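Local coordinates for Sys-1 protein (Caenorhabditis elegans, PDB 3C2G) that acts as a beta-catenin of the worm Wnt asymmetry pathway, binding the TCF factor POP-1 directly and activating or repressing target genes, at residues A[371-376]-A[434-439]; A[396-401]-A[458-463]; A[438-443]-A[483-488]; A[528-533]-A[570-575]. All blocks are in the same frame, centred on the assembly; numbering follows the deposited sequence.

Contact 1. Residues A[371-376]-A[434-439]; sequences LLHTII and FIEIDI
His373 turns the edge of its imidazole toward the face of Phe434. The two ring planes stand 88° apart and the ring centres of His373 and Phe434 are 5.6 Å from each other, a T-shaped pair. A chi1 of -180° sets His373 CG anti to the backbone N; beyond it, Ile439 CD1 approaches His373 CD2 obliquely at 3.6 Å. The rim of the Phe434 phenyl ring, by contrast, meets the helix: Leu372 CB lies in the ring plane, 3.9 Å from Phe434 CZ, and Ile376 CD1 likewise, 3.8 Å from Phe434 CE1. Ile376 and Ile439 cross at about a right angle, Ile376 CG2 lying 3.8 Å from Ile439 CD1. An alanine at Phe434 would probably leave a gap beside Leu372 and Ile376 and deprive the imidazole edge of its facing ring. At the more open side, the carboxylate plane of Glu436 is almost perpendicular to the imidazole, and Glu436 OE1 stays 3.8 Å from His373 NE2; its other oxygen, OE2, is salt-bridged to Lys433. The segment 434-439 leads into helix 437-448, with Glu436 at its N-cap position, and so joins this helix to helix 368-377 of the armadillo domain. The union is chiefly apolar and aromatic, and Lys433, which also touches His373, probably balances much of the influence of Glu436 on the ring.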
# COMPACT_ATOMS: atom_id res chain seq x y z
N LEU A 371 0.36 8.91 -22.87
CA LEU A 371 0.46 9.44 -21.52
C LEU A 371 1.68 8.91 -20.78
O LEU A 371 2.34 9.67 -20.07
CB LEU A 371 -0.81 9.17 -20.72
CG LEU A 371 -0.80 9.65 -19.27
CD1 LEU A 371 -0.66 11.15 -19.22
CD2 LEU A 371 -2.06 9.21 -18.57
N LEU A 372 1.97 7.62 -20.95
CA LEU A 372 3.20 7.05 -20.41
C LEU A 372 4.43 7.81 -20.88
O LEU A 372 5.35 8.04 -20.11
CB LEU A 372 3.36 5.59 -20.82
CG LEU A 372 2.21 4.63 -20.50
CD1 LEU A 372 2.52 3.27 -21.10
CD2 LEU A 372 1.96 4.55 -19.00
N HIS A 373 4.44 8.19 -22.15
CA HIS A 373 5.55 8.93 -22.72
C HIS A 373 5.71 10.29 -22.05
O HIS A 373 6.81 10.72 -21.74
CB HIS A 373 5.38 9.08 -24.24
CG HIS A 373 6.49 9.83 -24.90
ND1 HIS A 373 6.52 11.21 -24.99
CD2 HIS A 373 7.64 9.39 -25.47
CE1 HIS A 373 7.63 11.58 -25.60
NE2 HIS A 373 8.32 10.50 -25.91
N THR A 374 4.59 10.96 -21.82
CA THR A 374 4.58 12.26 -21.17
C THR A 374 5.03 12.17 -19.70
O THR A 374 5.77 13.03 -19.24
CB THR A 374 3.17 12.87 -21.26
OG1 THR A 374 2.76 12.90 -22.64
CG2 THR A 374 3.12 14.29 -20.69
N ILE A 375 4.61 11.14 -18.99
CA ILE A 375 4.97 11.01 -17.57
C ILE A 375 6.45 10.76 -17.40
O ILE A 375 7.09 11.38 -16.56
CB ILE A 375 4.13 9.93 -16.85
CG1 ILE A 375 2.69 10.38 -16.75
CG2 ILE A 375 4.65 9.70 -15.46
CD1 ILE A 375 1.74 9.23 -16.82
N ILE A 376 7.01 9.86 -18.19
CA ILE A 376 8.44 9.58 -18.13
C ILE A 376 9.26 10.84 -18.46
O ILE A 376 10.21 11.16 -17.75
CB ILE A 376 8.81 8.40 -19.04
CG1 ILE A 376 8.20 7.11 -18.48
CG2 ILE A 376 10.32 8.24 -19.15
CD1 ILE A 376 8.09 6.01 -19.49
N PHE A 434 8.31 6.22 -28.38
CA PHE A 434 9.34 5.66 -27.51
C PHE A 434 10.71 5.45 -28.14
O PHE A 434 11.67 5.18 -27.42
CB PHE A 434 8.84 4.39 -26.79
CG PHE A 434 7.98 4.68 -25.58
CD1 PHE A 434 8.55 4.84 -24.33
CD2 PHE A 434 6.61 4.83 -25.71
CE1 PHE A 434 7.74 5.11 -23.21
CE2 PHE A 434 5.80 5.11 -24.60
CZ PHE A 434 6.37 5.25 -23.35
N ILE A 435 10.81 5.61 -29.47
CA ILE A 435 12.12 5.68 -30.09
C ILE A 435 12.56 7.09 -30.48
O ILE A 435 13.61 7.26 -31.11
CB ILE A 435 12.32 4.68 -31.29
CG1 ILE A 435 11.16 4.73 -32.29
CG2 ILE A 435 12.57 3.26 -30.77
CD1 ILE A 435 11.28 5.85 -33.31
N GLU A 436 11.81 8.11 -30.08
CA GLU A 436 12.28 9.49 -30.23
C GLU A 436 13.53 9.70 -29.38
O GLU A 436 13.67 9.07 -28.34
CB GLU A 436 11.20 10.50 -29.84
CG GLU A 436 10.12 10.71 -30.90
CD GLU A 436 9.04 11.69 -30.45
OE1 GLU A 436 9.10 12.16 -29.29
OE2 GLU A 436 8.15 12.00 -31.27
N ILE A 437 14.43 10.58 -29.81
CA ILE A 437 15.76 10.66 -29.19
C ILE A 437 15.76 11.14 -27.74
O ILE A 437 16.60 10.72 -26.95
CB ILE A 437 16.78 11.49 -29.99
CG1 ILE A 437 16.26 12.89 -30.27
CG2 ILE A 437 17.16 10.77 -31.27
CD1 ILE A 437 17.36 13.88 -30.47
N ASP A 438 14.82 12.01 -27.39
CA ASP A 438 14.78 12.54 -26.04
C ASP A 438 14.50 11.47 -24.99
O ASP A 438 15.18 11.43 -23.97
CB ASP A 438 13.78 13.69 -25.94
CG ASP A 438 14.03 14.59 -24.73
OD1 ASP A 438 15.11 14.48 -24.07
OD2 ASP A 438 13.14 15.42 -24.43
N ILE A 439 13.51 10.60 -25.22
CA ILE A 439 13.21 9.57 -24.25
C ILE A 439 14.25 8.44 -24.24
O ILE A 439 14.56 7.87 -23.17
CB ILE A 439 11.76 9.03 -24.38
CG1 ILE A 439 11.31 8.43 -23.03
CG2 ILE A 439 11.63 8.03 -25.53
CD1 ILE A 439 9.83 8.21 -22.92

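Contact 2. Residues A[396-401]-A[458-463]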
# COMPACT_ATOMS: atom_id res chain seq x y z
N GLU A 396 10.36 4.55 -9.09
CA GLU A 396 9.19 3.68 -9.09
C GLU A 396 8.11 4.13 -10.09
O GLU A 396 7.38 3.30 -10.64
CB GLU A 396 8.60 3.61 -7.67
CG GLU A 396 9.45 2.81 -6.66
CD GLU A 396 9.07 3.10 -5.20
OE1 GLU A 396 8.69 4.25 -4.89
OE2 GLU A 396 9.17 2.18 -4.36
N ILE A 397 8.00 5.43 -10.32
CA ILE A 397 7.05 5.95 -11.31
C ILE A 397 7.41 5.53 -12.75
O ILE A 397 6.58 4.97 -13.47
CB ILE A 397 6.89 7.48 -11.20
CG1 ILE A 397 6.14 7.84 -9.90
CG2 ILE A 397 6.14 8.02 -12.42
CD1 ILE A 397 6.00 9.31 -9.63
N ILE A 398 8.65 5.80 -13.15
CA ILE A 398 9.14 5.40 -14.47
C ILE A 398 9.03 3.89 -14.62
O ILE A 398 8.65 3.39 -15.68
CB ILE A 398 10.59 5.85 -14.69
CG1 ILE A 398 10.67 7.37 -14.64
CG2 ILE A 398 11.12 5.33 -16.05
CD1 ILE A 398 12.09 7.88 -14.50
N CYS A 399 9.34 3.18 -13.55
CA CYS A 399 9.24 1.74 -13.56
C CYS A 399 7.81 1.27 -13.81
O CYS A 399 7.60 0.35 -14.61
CB CYS A 399 9.78 1.16 -12.27
SG CYS A 399 9.99 -0.61 -12.40
N ASN A 400 6.83 1.90 -13.15
CA ASN A 400 5.42 1.64 -13.43
C ASN A 400 5.04 1.89 -14.88
O ASN A 400 4.31 1.10 -15.47
CB ASN A 400 4.52 2.53 -12.57
CG ASN A 400 4.52 2.13 -11.10
OD1 ASN A 400 4.81 0.99 -10.74
ND2 ASN A 400 4.16 3.08 -10.24
N CYS A 401 5.49 3.00 -15.45
CA CYS A 401 5.12 3.36 -16.82
C CYS A 401 5.63 2.34 -17.84
O CYS A 401 4.87 1.87 -18.67
CB CYS A 401 5.58 4.77 -17.16
SG CYS A 401 4.70 6.09 -16.27
N LEU A 458 17.39 -1.17 -9.15
CA LEU A 458 17.63 -2.48 -9.73
C LEU A 458 16.47 -2.95 -10.60
O LEU A 458 16.67 -3.43 -11.72
CB LEU A 458 17.91 -3.50 -8.63
CG LEU A 458 18.06 -4.97 -9.04
CD1 LEU A 458 19.18 -5.16 -10.10
CD2 LEU A 458 18.30 -5.84 -7.82
N GLU A 459 15.26 -2.79 -10.08
CA GLU A 459 14.05 -3.24 -10.73
C GLU A 459 13.75 -2.35 -11.93
O GLU A 459 13.21 -2.81 -12.93
CB GLU A 459 12.88 -3.24 -9.75
CG GLU A 459 11.61 -3.93 -10.28
CD GLU A 459 10.47 -4.01 -9.26
OE1 GLU A 459 10.74 -4.14 -8.04
OE2 GLU A 459 9.30 -3.98 -9.70
N LEU A 460 14.12 -1.07 -11.82
CA LEU A 460 13.99 -0.13 -12.92
C LEU A 460 14.89 -0.52 -14.11
O LEU A 460 14.44 -0.49 -15.25
CB LEU A 460 14.31 1.29 -12.48
CG LEU A 460 14.31 2.34 -13.61
CD1 LEU A 460 12.94 2.44 -14.30
CD2 LEU A 460 14.73 3.70 -13.12
N ARG A 461 16.14 -0.86 -13.84
CA ARG A 461 17.10 -1.16 -14.90
C ARG A 461 16.76 -2.48 -15.57
O ARG A 461 16.93 -2.64 -16.77
CB ARG A 461 18.53 -1.18 -14.35
CG ARG A 461 18.95 0.19 -13.87
CD ARG A 461 20.36 0.26 -13.32
NE ARG A 461 20.75 1.67 -13.32
CZ ARG A 461 21.89 2.15 -12.84
NH1 ARG A 461 22.78 1.35 -12.26
NH2 ARG A 461 22.12 3.46 -12.92
N SER A 462 16.24 -3.41 -14.80
CA SER A 462 15.79 -4.66 -15.35
C SER A 462 14.60 -4.43 -16.29
O SER A 462 14.55 -5.02 -17.37
CB SER A 462 15.40 -5.61 -14.22
OG SER A 462 15.09 -6.89 -14.72
N THR A 463 13.68 -3.56 -15.88
CA THR A 463 12.45 -3.27 -16.64
C THR A 463 12.76 -2.50 -17.92
O THR A 463 12.11 -2.69 -18.95
CB THR A 463 11.43 -2.47 -15.78
OG1 THR A 463 11.13 -3.22 -14.59
CG2 THR A 463 10.13 -2.21 -16.52
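Cys399 of segment 396-401 lies against Leu460 and Thr463 of segment 458-463, and its short side chain can be followed outward. Cys399 CB sits 4.0 Å from Leu460 CD1. A chi1 of -168° puts the sulfur anti to the backbone N, and Cys399 SG lies 3.6 Å from Thr463 OG1 and 3.9 Å from Glu459 O. That carbonyl is already held by its own helix: Thr463 OG1 donates to Glu459 O over 2.7 Å, tilted 25° from the carbonyl plane, while Thr463 N reaches the same oxygen from the opposite face. Leu460 CD1 also packs on Ile398 CG2, at 3.8 Å. A valine in place of Thr463 would probably leave Glu459 O without its second donor and take away the polar atom closest to Cys399 SG. The axes of the two short segments run roughly parallel, 29° apart and 9.2 Å at closest approach, and the small cysteine probably helps the backbones come close, with Cys399 CA and Leu460 CA 5.1 Å apart. In the armadillo domain this pair borders the site of the bound peptide: Glu459 OE2 forms a salt bridge with a basic side chain of the peptide, and Asn400 packs on an aromatic one. Buried sulfur and methyl groups thus hold the helices together, while the hydroxyl of Thr463 is turned back into its own helix.

Contact 3. Residues A[438-443]-A[483-488]; sequences DILKKL and LNVIDE
Asp487, whose CA rests 4.4 Å from CG of Lys441, carries a carboxylate gripped by backbone N-H groups of the loop that follows and, weakly, by His497 of helix 494-507. OD1 accepts hydrogen bonds from Glu492 N and, weakly, from His497, and OD2 accepts one from Arg490 N. Bonds to both oxygens should limit rotation of the carboxylate, which leads away from helix 437-448 and is probably kept there by them, leaving the main chain of Asp487 to face Lys441. The lysine chain runs past the loop instead. Its CG lies beside the backbone N (chi1 -82°), and from there the aliphatic part meets Val485 obliquely, with Lys441 CG 3.8 Å from Val485 CG1. Farther out, Lys441 CE and Lys441 NZ are each 3.6 Å from Ile486 O; the chain bends at its last torsion, and the ammonium nitrogen stays near this carbonyl, an approach that is probably favourable electrostatically. The other methyl of Val485 serves Leu440: Val485 CG2 is 3.8 Å from Leu440 CD1, the two side chains crossing at about a right angle. Val485 thus divides its branches, one methyl to each of two successive helix residues. Around this core, Leu440 and Leu443 also pack on Phe468 of helix 457-472, and Ile439 packs on helix 368-377. Segment 483-488 belongs to the connection from helix 457-472 to helix 494-507; it packs against helix 437-448 through Val485 and the main chain of Ile486 and Asp487, while Leu483 anchors its start on Leu494 and Ile495.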
# COMPACT_ATOMS: atom_id res chain seq x y z
N ASP A 438 14.82 12.01 -27.39
CA ASP A 438 14.78 12.54 -26.04
C ASP A 438 14.50 11.47 -24.99
O ASP A 438 15.18 11.43 -23.97
CB ASP A 438 13.78 13.69 -25.94
CG ASP A 438 14.03 14.59 -24.73
OD1 ASP A 438 15.11 14.48 -24.07
OD2 ASP A 438 13.14 15.42 -24.43
N ILE A 439 13.51 10.60 -25.22
CA ILE A 439 13.21 9.57 -24.25
C ILE A 439 14.25 8.44 -24.24
O ILE A 439 14.56 7.87 -23.17
CB ILE A 439 11.76 9.03 -24.38
CG1 ILE A 439 11.31 8.43 -23.03
CG2 ILE A 439 11.63 8.03 -25.53
CD1 ILE A 439 9.83 8.21 -22.92
N LEU A 440 14.83 8.14 -25.40
CA LEU A 440 15.95 7.19 -25.45
C LEU A 440 17.10 7.68 -24.58
O LEU A 440 17.68 6.90 -23.84
CB LEU A 440 16.44 6.96 -26.89
CG LEU A 440 15.61 6.02 -27.77
CD1 LEU A 440 16.27 5.89 -29.13
CD2 LEU A 440 15.41 4.64 -27.16
N LYS A 441 17.44 8.96 -24.69
CA LYS A 441 18.52 9.52 -23.91
C LYS A 441 18.23 9.36 -22.41
O LYS A 441 19.10 8.91 -21.67
CB LYS A 441 18.77 10.98 -24.26
CG LYS A 441 19.63 11.20 -25.50
CD LYS A 441 19.79 12.69 -25.77
CE LYS A 441 20.29 12.96 -27.19
NZ LYS A 441 21.23 14.13 -27.25
N LYS A 442 17.01 9.71 -22.00
CA LYS A 442 16.61 9.63 -20.61
C LYS A 442 16.59 8.19 -20.10
O LYS A 442 17.03 7.91 -18.97
CB LYS A 442 15.25 10.30 -20.41
CG LYS A 442 15.33 11.80 -20.60
CD LYS A 442 14.00 12.52 -20.37
CE LYS A 442 14.28 14.00 -20.11
NZ LYS A 442 13.08 14.73 -19.64
N LEU A 443 16.11 7.27 -20.94
CA LEU A 443 16.06 5.87 -20.56
C LEU A 443 17.44 5.27 -20.46
O LEU A 443 17.70 4.47 -19.57
CB LEU A 443 15.19 5.05 -21.52
CG LEU A 443 13.68 5.27 -21.43
CD1 LEU A 443 12.95 4.24 -22.25
CD2 LEU A 443 13.17 5.27 -19.98
N LEU A 483 20.76 3.00 -32.53
CA LEU A 483 22.16 2.90 -32.14
C LEU A 483 22.97 4.13 -32.51
O LEU A 483 24.18 4.15 -32.32
CB LEU A 483 22.80 1.64 -32.72
CG LEU A 483 22.38 0.30 -32.11
CD1 LEU A 483 23.16 -0.82 -32.74
CD2 LEU A 483 22.60 0.28 -30.61
N ASN A 484 22.31 5.16 -33.04
CA ASN A 484 22.98 6.42 -33.35
C ASN A 484 22.78 7.49 -32.29
O ASN A 484 23.35 8.57 -32.37
CB ASN A 484 22.54 6.97 -34.71
CG ASN A 484 22.91 6.06 -35.88
OD1 ASN A 484 23.86 5.24 -35.80
ND2 ASN A 484 22.16 6.18 -36.96
N VAL A 485 21.94 7.18 -31.30
CA VAL A 485 21.67 8.11 -30.22
C VAL A 485 22.78 8.04 -29.17
O VAL A 485 23.09 6.97 -28.64
CB VAL A 485 20.29 7.87 -29.58
CG1 VAL A 485 19.95 8.97 -28.58
CG2 VAL A 485 19.21 7.79 -30.66
N ILE A 486 23.38 9.19 -28.90
CA ILE A 486 24.51 9.33 -28.00
C ILE A 486 24.09 10.30 -26.90
O ILE A 486 23.54 11.36 -27.18
CB ILE A 486 25.73 9.92 -28.76
CG1 ILE A 486 26.03 9.12 -30.04
CG2 ILE A 486 26.96 10.05 -27.87
CD1 ILE A 486 26.50 7.68 -29.81
N ASP A 487 24.34 9.95 -25.64
CA ASP A 487 23.96 10.85 -24.55
C ASP A 487 25.02 11.93 -24.32
O ASP A 487 26.20 11.71 -24.57
CB ASP A 487 23.69 10.08 -23.26
CG ASP A 487 24.96 9.64 -22.58
OD1 ASP A 487 25.72 8.88 -23.21
OD2 ASP A 487 25.19 10.07 -21.43
N GLU A 488 24.58 13.08 -23.82
CA GLU A 488 25.46 14.22 -23.52
C GLU A 488 26.45 13.93 -22.39
O GLU A 488 27.60 14.38 -22.45
CB GLU A 488 24.62 15.47 -23.16

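Contact 4. Residues A[528-533]-A[570-575]; sequences LLLVLM and LVVCDK
Near the C-terminal end of the armadillo-type helical array, Leu530 of helix 515-535 meets Val571 and Val572 of helix 563-579. One methyl, CD2, makes the contacts of Leu530: Leu530 CD2 lies 4.0 Å from Val571 CG1, the two side chains crossing at about a right angle, and 4.0 Å from Val572 CB. Val572 turns CG2 anti to its backbone N, and this methyl comes 4.3 Å from Leu529 CB and 4.3 Å from the selenium, SE, of Met533. The short helical segments cross at 52°, their axes 10.1 Å apart at closest approach, a separation bridged by these side chains as in the stacked helices of armadillo proteins. One turn farther on, Met533, modelled as selenomethionine, runs extended beyond CG and slides past Lys575 in the opposite direction, with Met533 SE 4.0 Å from Lys575 CD. The lysine therefore lends its aliphatic part to the apolar face, while its chain bends at the last torsion (chi4 -65°) and Lys575 NZ is salt-bridged to Glu539 of helix 539-544. That short helix also covers Leu529 and Met533 through Val542, and on the far helix Leu570 packs against Leu612 of helix 603-613.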
# COMPACT_ATOMS: atom_id res chain seq x y z
N LEU A 528 19.07 -8.83 -24.86
CA LEU A 528 19.00 -7.57 -25.58
C LEU A 528 20.20 -7.36 -26.53
O LEU A 528 20.05 -6.73 -27.58
CB LEU A 528 18.85 -6.39 -24.60
CG LEU A 528 18.83 -4.97 -25.17
CD1 LEU A 528 17.76 -4.78 -26.21
CD2 LEU A 528 18.66 -3.97 -24.05
N LEU A 529 21.36 -7.89 -26.18
CA LEU A 529 22.51 -7.77 -27.07
C LEU A 529 22.26 -8.57 -28.36
O LEU A 529 22.61 -8.12 -29.45
CB LEU A 529 23.79 -8.20 -26.39
CG LEU A 529 24.28 -7.31 -25.25
CD1 LEU A 529 25.48 -7.95 -24.57
CD2 LEU A 529 24.61 -5.89 -25.72
N LEU A 530 21.61 -9.73 -28.21
CA LEU A 530 21.15 -10.55 -29.33
C LEU A 530 20.15 -9.83 -30.25
O LEU A 530 20.32 -9.80 -31.48
CB LEU A 530 20.53 -11.85 -28.83
CG LEU A 530 21.57 -12.87 -28.37
CD1 LEU A 530 20.88 -14.12 -27.88
CD2 LEU A 530 22.57 -13.19 -29.50
N VAL A 531 19.11 -9.28 -29.64
CA VAL A 531 18.09 -8.56 -30.36
C VAL A 531 18.70 -7.40 -31.14
O VAL A 531 18.41 -7.25 -32.31
CB VAL A 531 16.95 -8.07 -29.42
CG1 VAL A 531 16.05 -7.12 -30.13
CG2 VAL A 531 16.14 -9.27 -28.91
N LEU A 532 19.58 -6.62 -30.50
CA LEU A 532 20.25 -5.50 -31.17
C LEU A 532 21.06 -5.98 -32.36
O LEU A 532 21.05 -5.35 -33.42
CB LEU A 532 21.16 -4.74 -30.21
CG LEU A 532 20.51 -3.79 -29.21
CD1 LEU A 532 21.41 -3.60 -27.98
CD2 LEU A 532 20.16 -2.44 -29.85
N MSE A 533 21.77 -7.09 -32.18
CA MSE A 533 22.55 -7.67 -33.26
C MSE A 533 21.66 -7.96 -34.47
O MSE A 533 21.97 -7.52 -35.57
CB MSE A 533 23.28 -8.93 -32.80
CG MSE A 533 24.59 -8.63 -32.13
SE MSE A 533 25.32 -10.17 -31.18
CE MSE A 533 27.18 -9.58 -30.93
N LEU A 570 25.67 -18.96 -25.29
CA LEU A 570 26.50 -19.60 -26.30
C LEU A 570 26.52 -18.82 -27.60
O LEU A 570 27.59 -18.60 -28.19
CB LEU A 570 26.03 -21.03 -26.57
CG LEU A 570 26.20 -22.02 -25.42
CD1 LEU A 570 25.36 -23.27 -25.64
CD2 LEU A 570 27.65 -22.37 -25.21
N VAL A 571 25.34 -18.39 -28.04
CA VAL A 571 25.20 -17.73 -29.33
C VAL A 571 25.86 -16.36 -29.34
O VAL A 571 26.56 -16.02 -30.30
CB VAL A 571 23.72 -17.65 -29.76
CG1 VAL A 571 23.53 -16.75 -30.99
CG2 VAL A 571 23.18 -19.06 -30.05
N VAL A 572 25.65 -15.59 -28.27
CA VAL A 572 26.21 -14.25 -28.19
C VAL A 572 27.74 -14.31 -28.19
O VAL A 572 28.40 -13.50 -28.83
CB VAL A 572 25.66 -13.40 -26.99
CG1 VAL A 572 26.36 -13.73 -25.68
CG2 VAL A 572 25.82 -11.92 -27.28
N CYS A 573 28.28 -15.29 -27.46
CA CYS A 573 29.72 -15.48 -27.39
C CYS A 573 30.29 -15.78 -28.77
O CYS A 573 31.28 -15.17 -29.18
CB CYS A 573 30.07 -16.60 -26.42
SG CYS A 573 29.99 -16.10 -24.70
N ASP A 574 29.64 -16.70 -29.49
CA ASP A 574 30.08 -17.08 -30.81
C ASP A 574 30.05 -15.91 -31.77
O ASP A 574 30.97 -15.73 -32.56
CB ASP A 574 29.24 -18.24 -31.34
CG ASP A 574 29.83 -18.85 -32.60
OD1 ASP A 574 30.90 -19.50 -32.50
OD2 ASP A 574 29.23 -18.67 -33.68
N LYS A 575 28.99 -15.10 -31.69
CA LYS A 575 28.88 -13.92 -32.54
C LYS A 575 29.90 -12.83 -32.19
O LYS A 575 30.35 -12.09 -33.07
CB LYS A 575 27.45 -13.37 -32.50
CG LYS A 575 26.45 -14.21 -33.27
CD LYS A 575 25.06 -13.66 -33.13
CE LYS A 575 24.04 -14.50 -33.89
NZ LYS A 575 24.26 -14.45 -35.37

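In the fold
Contact 1 links contacts 2 and 3, which do not touch each other (centres 17 Å apart). Contact 1 and contact 3 share Asp438 and Ile439 of helix 437-448, and their centres are 11 Å apart. Contact 1 meets contact 2, 14 Å away between centres, where Ile376 CD1 touches Cys401 CB at 3.6 Å; helices 368-377 and 388-409 follow each other in the chain, as do helices 437-448 and 457-472. Contact 2 reaches the bound peptide through Glu459 and Asn400. Contact 4 comes later in the chain, about 24 Å between centres from contact 2, but it joins contact 3 through Leu483 CD2 and Leu532 CD2, 3.7 Å apart.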